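Local coordinates for Peptide/nickel transport system substrate-binding protein (Listeria monocytogenes serotype 1/2a, PDB 5KZT) that binds peptides as an OppA-type solute-binding protein and probably delivers them to a membrane transporter for uptake, at residues L321-E324 with G325-F328; K472-D475 with E476-A480; A480-I483 with L484-D488. All coordinates share one frame; numbering follows the deposited sequence.

Contact 1. Residues L321-E324 with G325-F328; sequences LVPE and GFTF
F326 sets its CB beside P323 across a type II beta turn, P323-E324-G325-F326, a worked example of a turn whose ends are bridged by packing and a water. The CB of F326 is the atom that does most of the touching: it lies 3.7 Å from the carbonyl O of P323, and the CG of the proline ring is 4.0 Å from the same CB. One step further out, CG of F326 is 4.3 Å from CG of P323, the proline approaching the aromatic ring obliquely. Because chi1 is -177°, setting CG opposite the backbone N, the rest of the phenyl ring is carried past the proline and leaves the turn. The two side chains thus run side by side, pointing the same way.

The turn itself has G325 at a phi of 81°, the positive value that a type II turn needs at its third position and that glycine tolerates readily. P323 O and F326 N remain 3.8 Å apart, and a water spans the opening instead: it donates to P323 O at 2.7 Å and accepts from T327 N at 2.8 Å. From the residues flanking the turn, methyl CG1 of V322 meets methyl CG2 of T327 at 3.6 Å, the two side chains crossing at about a right angle.

This turn belongs to the loop between strand 316-317 and helix 336-340. The F326 side chain touches P427 and Q430 and, on helix 433-436, F435, while V322 and T327 both lean on Y336 of helix 336-340. Hydrogen bonds from E324 N to Q496, on strand 491-503, and from G325 N to D335 fasten the bend between the sheet and the start of that helix.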
# COMPACT_ATOMS: atom_id res chain seq x y z
N LEU A 321 14.31 -5.21 1.09
CA LEU A 321 12.87 -5.04 1.13
C LEU A 321 12.49 -3.73 1.82
O LEU A 321 11.62 -2.99 1.35
CB LEU A 321 12.22 -6.21 1.87
CG LEU A 321 10.74 -6.07 2.13
CD1 LEU A 321 9.97 -5.85 0.84
CD2 LEU A 321 10.24 -7.30 2.89
N VAL A 322 13.13 -3.48 2.96
CA VAL A 322 12.91 -2.26 3.72
C VAL A 322 13.63 -1.12 3.00
O VAL A 322 14.79 -1.27 2.64
CB VAL A 322 13.38 -2.39 5.18
CG1 VAL A 322 13.30 -1.06 5.92
CG2 VAL A 322 12.58 -3.48 5.91
N PRO A 323 12.93 -0.01 2.72
CA PRO A 323 13.55 1.08 1.97
C PRO A 323 14.57 1.87 2.81
O PRO A 323 14.42 1.95 4.02
CB PRO A 323 12.36 1.95 1.56
CG PRO A 323 11.33 1.66 2.58
CD PRO A 323 11.49 0.21 2.90
N GLU A 324 15.59 2.40 2.14
CA GLU A 324 16.59 3.25 2.81
C GLU A 324 15.92 4.54 3.24
O GLU A 324 15.03 5.02 2.57
CB GLU A 324 17.72 3.63 1.88
CG GLU A 324 18.56 2.48 1.37
CD GLU A 324 19.73 2.99 0.58
OE1 GLU A 324 20.82 3.15 1.17
OE2 GLU A 324 19.52 3.30 -0.61
N GLY A 325 16.37 5.08 4.36
CA GLY A 325 15.94 6.40 4.83
C GLY A 325 14.60 6.42 5.55
O GLY A 325 14.06 7.49 5.78
N PHE A 326 14.08 5.25 5.93
CA PHE A 326 12.73 5.14 6.45
C PHE A 326 12.62 4.80 7.95
O PHE A 326 11.82 5.39 8.68
CB PHE A 326 11.94 4.10 5.63
CG PHE A 326 10.50 3.96 6.07
CD1 PHE A 326 9.65 5.05 5.99
CD2 PHE A 326 10.01 2.76 6.59
CE1 PHE A 326 8.32 4.95 6.42
CE2 PHE A 326 8.70 2.66 7.02
CZ PHE A 326 7.85 3.74 6.92
N THR A 327 13.41 3.83 8.40
CA THR A 327 13.31 3.32 9.77
C THR A 327 14.72 3.10 10.36
O THR A 327 15.63 2.69 9.66
CB THR A 327 12.47 2.03 9.76
OG1 THR A 327 12.30 1.57 11.10
CG2 THR A 327 13.12 0.95 8.96
N PHE A 328 14.88 3.40 11.65
CA PHE A 328 16.19 3.53 12.28
C PHE A 328 16.22 2.86 13.64
O PHE A 328 15.21 2.77 14.33
CB PHE A 328 16.58 5.00 12.43
CG PHE A 328 16.60 5.77 11.14
CD1 PHE A 328 15.43 6.34 10.64
CD2 PHE A 328 17.78 5.92 10.42
CE1 PHE A 328 15.44 7.03 9.43
CE2 PHE A 328 17.80 6.63 9.22
CZ PHE A 328 16.63 7.16 8.72
O HOH W 1 15.09 2.53 6.59

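Contact 2. Residues K472-D475 with E476-A480; sequences KRWD and EMVKA
The S-methyl group of M477 rests over one face of the R473 guanidinium, with CE 3.5 Å above its plane and displaced toward the rim. Its closest guanidinium atom is NH1 of R473, 3.6 Å from CE, while SD of M477 comes to 3.9 Å from NH2 of the same arginine. A turn at the last torsion of the methionine (chi3 -60°) swings CE back toward the preceding helical turn, where it also touches CE3 of W474 at 4.1 Å. The side chains of M477 and W474 cross at about a right angle. A second methyl, CG2 of V478, approaches the indole obliquely and comes to 3.6 Å from NE1 of W474.

Alpha-helical i to i+4 bonds, from M477 N to R473 O at 3.0 Å and from V478 N to W474 O at 3.1 Å, place M477 beside R473 and V478 beside W474, while W474 and M477 are three residues apart. The flat groups are fixed from further out: NH2 of R473 makes a salt bridge to D431, and NE1 of W474 donates to E339 OE1. D475 OD1, lying in the indole plane at its edge, is held in turn by Q471 NE2.

Helix 471-487 packs against several neighbours, with M477 against S433 and L436 of helix 433-436, E476 and A480 against helix 453-459, and V478 against helix 336-340.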
# COMPACT_ATOMS: atom_id res chain seq x y z
N LYS A 472 15.96 -5.81 21.40
CA LYS A 472 15.93 -7.21 20.93
C LYS A 472 14.98 -7.42 19.74
O LYS A 472 15.33 -8.13 18.81
CB LYS A 472 15.58 -8.19 22.06
CG LYS A 472 16.72 -8.43 23.03
CD LYS A 472 16.65 -9.81 23.67
CE LYS A 472 17.78 -10.03 24.67
NZ LYS A 472 17.69 -9.10 25.84
N ARG A 473 13.80 -6.79 19.78
CA ARG A 473 12.85 -6.86 18.66
C ARG A 473 13.49 -6.30 17.41
O ARG A 473 13.47 -6.94 16.35
CB ARG A 473 11.56 -6.10 18.99
CG ARG A 473 10.56 -6.02 17.84
CD ARG A 473 9.19 -5.56 18.29
NE ARG A 473 8.32 -5.27 17.15
CZ ARG A 473 8.32 -4.13 16.44
NH1 ARG A 473 9.13 -3.11 16.75
NH2 ARG A 473 7.49 -4.00 15.41
N TRP A 474 14.08 -5.12 17.53
CA TRP A 474 14.74 -4.47 16.39
C TRP A 474 15.83 -5.38 15.81
O TRP A 474 15.83 -5.66 14.60
CB TRP A 474 15.33 -3.12 16.79
CG TRP A 474 16.11 -2.50 15.68
CD1 TRP A 474 17.45 -2.63 15.44
CD2 TRP A 474 15.59 -1.68 14.65
NE1 TRP A 474 17.80 -1.93 14.30
CE2 TRP A 474 16.67 -1.34 13.80
CE3 TRP A 474 14.32 -1.19 14.35
CZ2 TRP A 474 16.52 -0.50 12.68
CZ3 TRP A 474 14.16 -0.37 13.23
CH2 TRP A 474 15.26 -0.04 12.41
N ASP A 475 16.74 -5.85 16.66
CA ASP A 475 17.86 -6.69 16.19
C ASP A 475 17.38 -7.93 15.42
O ASP A 475 17.96 -8.30 14.40
CB ASP A 475 18.80 -7.11 17.35
CG ASP A 475 19.48 -5.92 18.03
OD1 ASP A 475 19.47 -4.81 17.46
OD2 ASP A 475 20.01 -6.09 19.14
N GLU A 476 16.31 -8.54 15.92
CA GLU A 476 15.73 -9.71 15.26
C GLU A 476 15.12 -9.36 13.92
O GLU A 476 15.34 -10.09 12.96
CB GLU A 476 14.71 -10.38 16.18
CG GLU A 476 15.35 -10.98 17.44
CD GLU A 476 16.20 -12.21 17.16
OE1 GLU A 476 15.62 -13.29 16.90
OE2 GLU A 476 17.45 -12.12 17.22
N MET A 477 14.42 -8.23 13.83
CA MET A 477 13.89 -7.76 12.54
C MET A 477 15.00 -7.56 11.49
O MET A 477 14.80 -7.87 10.33
CB MET A 477 13.06 -6.48 12.71
CG MET A 477 11.70 -6.74 13.36
SD MET A 477 10.52 -5.38 13.32
CE MET A 477 11.44 -4.13 14.22
N VAL A 478 16.16 -7.07 11.91
CA VAL A 478 17.32 -6.93 11.01
C VAL A 478 17.69 -8.31 10.47
O VAL A 478 17.83 -8.51 9.26
CB VAL A 478 18.51 -6.25 11.73
CG1 VAL A 478 19.78 -6.27 10.87
CG2 VAL A 478 18.13 -4.81 12.12
N LYS A 479 17.80 -9.28 11.38
CA LYS A 479 18.16 -10.63 10.99
C LYS A 479 17.16 -11.27 10.03
O LYS A 479 17.55 -12.05 9.15
CB LYS A 479 18.31 -11.52 12.23
CG LYS A 479 19.47 -11.16 13.12
CD LYS A 479 19.50 -12.07 14.35
CE LYS A 479 20.65 -11.74 15.26
NZ LYS A 479 21.95 -11.81 14.53
N ALA A 480 15.88 -10.94 10.21
CA ALA A 480 14.82 -11.52 9.40
C ALA A 480 15.02 -11.29 7.91
O ALA A 480 14.71 -12.16 7.11
CB ALA A 480 13.47 -10.98 9.82

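Contact 3. Residues A480-I483 with L484-D488; sequences AEKI and LLTDD
D487 N donates to K482 O, five residues back, at 2.9 Å, which marks the pi-type turn that widens the C-terminal end of helix 471-487. The bond is nearly straight at 164°. The same two residues are joined again through their side chains: NZ of K482 forms a salt bridge with OD1 of D487, also at 2.9 Å, OD1 accepting through its syn lone pair. A bend at the last lysine torsion (chi4 -82°) turns the ammonium group in to meet it. This double link spans the widened turn, and the other oxygen, D487 OD2, lies 3.4 Å from CA of I483.

Earlier in the helix the spacing is regular, with L484 N bonded to A480 O at 3.1 Å and L485 N to E481 O at 3.0 Å. Here CG of E481 packs against CD1 of L485 at 3.5 Å, while the carboxylate beyond is held by S340 and N320 at OE2. At the final turn D488 N makes a weak bond to I483 O, again five residues back. The D488 side chain runs alongside that of I483, with D488 OD2, held by N452 ND2 and Y450 OH, 4.0 Å from I483 CG2.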
# COMPACT_ATOMS: atom_id res chain seq x y z
N ALA A 480 15.88 -10.94 10.21
CA ALA A 480 14.82 -11.52 9.40
C ALA A 480 15.02 -11.29 7.91
O ALA A 480 14.71 -12.16 7.11
CB ALA A 480 13.47 -10.98 9.82
N GLU A 481 15.54 -10.11 7.54
CA GLU A 481 15.68 -9.78 6.13
C GLU A 481 16.70 -10.69 5.44
O GLU A 481 16.54 -11.05 4.26
CB GLU A 481 16.02 -8.30 5.92
CG GLU A 481 15.82 -7.87 4.46
CD GLU A 481 16.00 -6.38 4.22
OE1 GLU A 481 15.12 -5.77 3.60
OE2 GLU A 481 17.03 -5.82 4.64
N LYS A 482 17.76 -11.05 6.16
CA LYS A 482 18.74 -12.00 5.61
C LYS A 482 18.14 -13.36 5.28
O LYS A 482 18.47 -13.96 4.25
CB LYS A 482 19.90 -12.20 6.57
CG LYS A 482 21.09 -12.85 5.89
CD LYS A 482 22.15 -13.28 6.90
CE LYS A 482 23.25 -14.06 6.21
NZ LYS A 482 22.92 -15.50 6.01
N ILE A 483 17.25 -13.83 6.14
CA ILE A 483 16.55 -15.09 5.93
C ILE A 483 15.68 -15.00 4.67
O ILE A 483 15.73 -15.86 3.79
CB ILE A 483 15.66 -15.46 7.15
CG1 ILE A 483 16.52 -15.67 8.40
CG2 ILE A 483 14.87 -16.74 6.86
CD1 ILE A 483 15.73 -15.82 9.67
N LEU A 484 14.91 -13.94 4.58
CA LEU A 484 13.96 -13.75 3.47
C LEU A 484 14.67 -13.66 2.11
O LEU A 484 14.25 -14.29 1.14
CB LEU A 484 13.14 -12.48 3.70
CG LEU A 484 12.00 -12.18 2.74
CD1 LEU A 484 10.86 -13.15 2.98
CD2 LEU A 484 11.50 -10.74 2.88
N LEU A 485 15.75 -12.88 2.07
CA LEU A 485 16.40 -12.52 0.83
C LEU A 485 17.60 -13.41 0.53
O LEU A 485 17.53 -14.24 -0.36
CB LEU A 485 16.77 -11.02 0.84
CG LEU A 485 15.58 -10.08 1.04
CD1 LEU A 485 16.03 -8.63 1.04
CD2 LEU A 485 14.48 -10.31 0.00
N THR A 486 18.69 -13.25 1.28
CA THR A 486 19.91 -13.99 1.02
C THR A 486 19.72 -15.50 1.12
O THR A 486 20.12 -16.23 0.22
CB THR A 486 21.05 -13.51 1.93
OG1 THR A 486 21.35 -12.14 1.63
CG2 THR A 486 22.33 -14.36 1.76
N ASP A 487 19.09 -15.96 2.20
CA ASP A 487 18.95 -17.40 2.46
C ASP A 487 17.89 -18.09 1.58
O ASP A 487 18.15 -19.16 1.04
CB ASP A 487 18.65 -17.67 3.95
CG ASP A 487 19.69 -17.06 4.90
OD1 ASP A 487 20.78 -16.62 4.43
OD2 ASP A 487 19.40 -17.00 6.13
N ASP A 488 16.70 -17.50 1.46
CA ASP A 488 15.55 -18.15 0.80
C ASP A 488 15.19 -17.61 -0.58
O ASP A 488 14.49 -18.26 -1.33
CB ASP A 488 14.31 -18.08 1.69
CG ASP A 488 14.43 -18.92 2.96
OD1 ASP A 488 15.45 -19.62 3.13
OD2 ASP A 488 13.52 -18.91 3.81

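Contacts 2 and 3 are successive portions of helix 471-487, sharing A480, with centres about 12 Å apart; contact 1 is the loop that lies against both, its centre about 14 Å from that of contact 2 and 16 Å from that of contact 3. Toward the beginning of the helix the join is by packing, with T327 OG1 3.4 Å from W474 CZ3. Farther along it is polar and apolar together: V322 N probably donates to E481 OE1 at 3.1 Å, and L321 CD2 meets L484 CD2 at 3.7 Å. One helix thus touches both arms of the turn, the first through E481 and L484 and the second through W474.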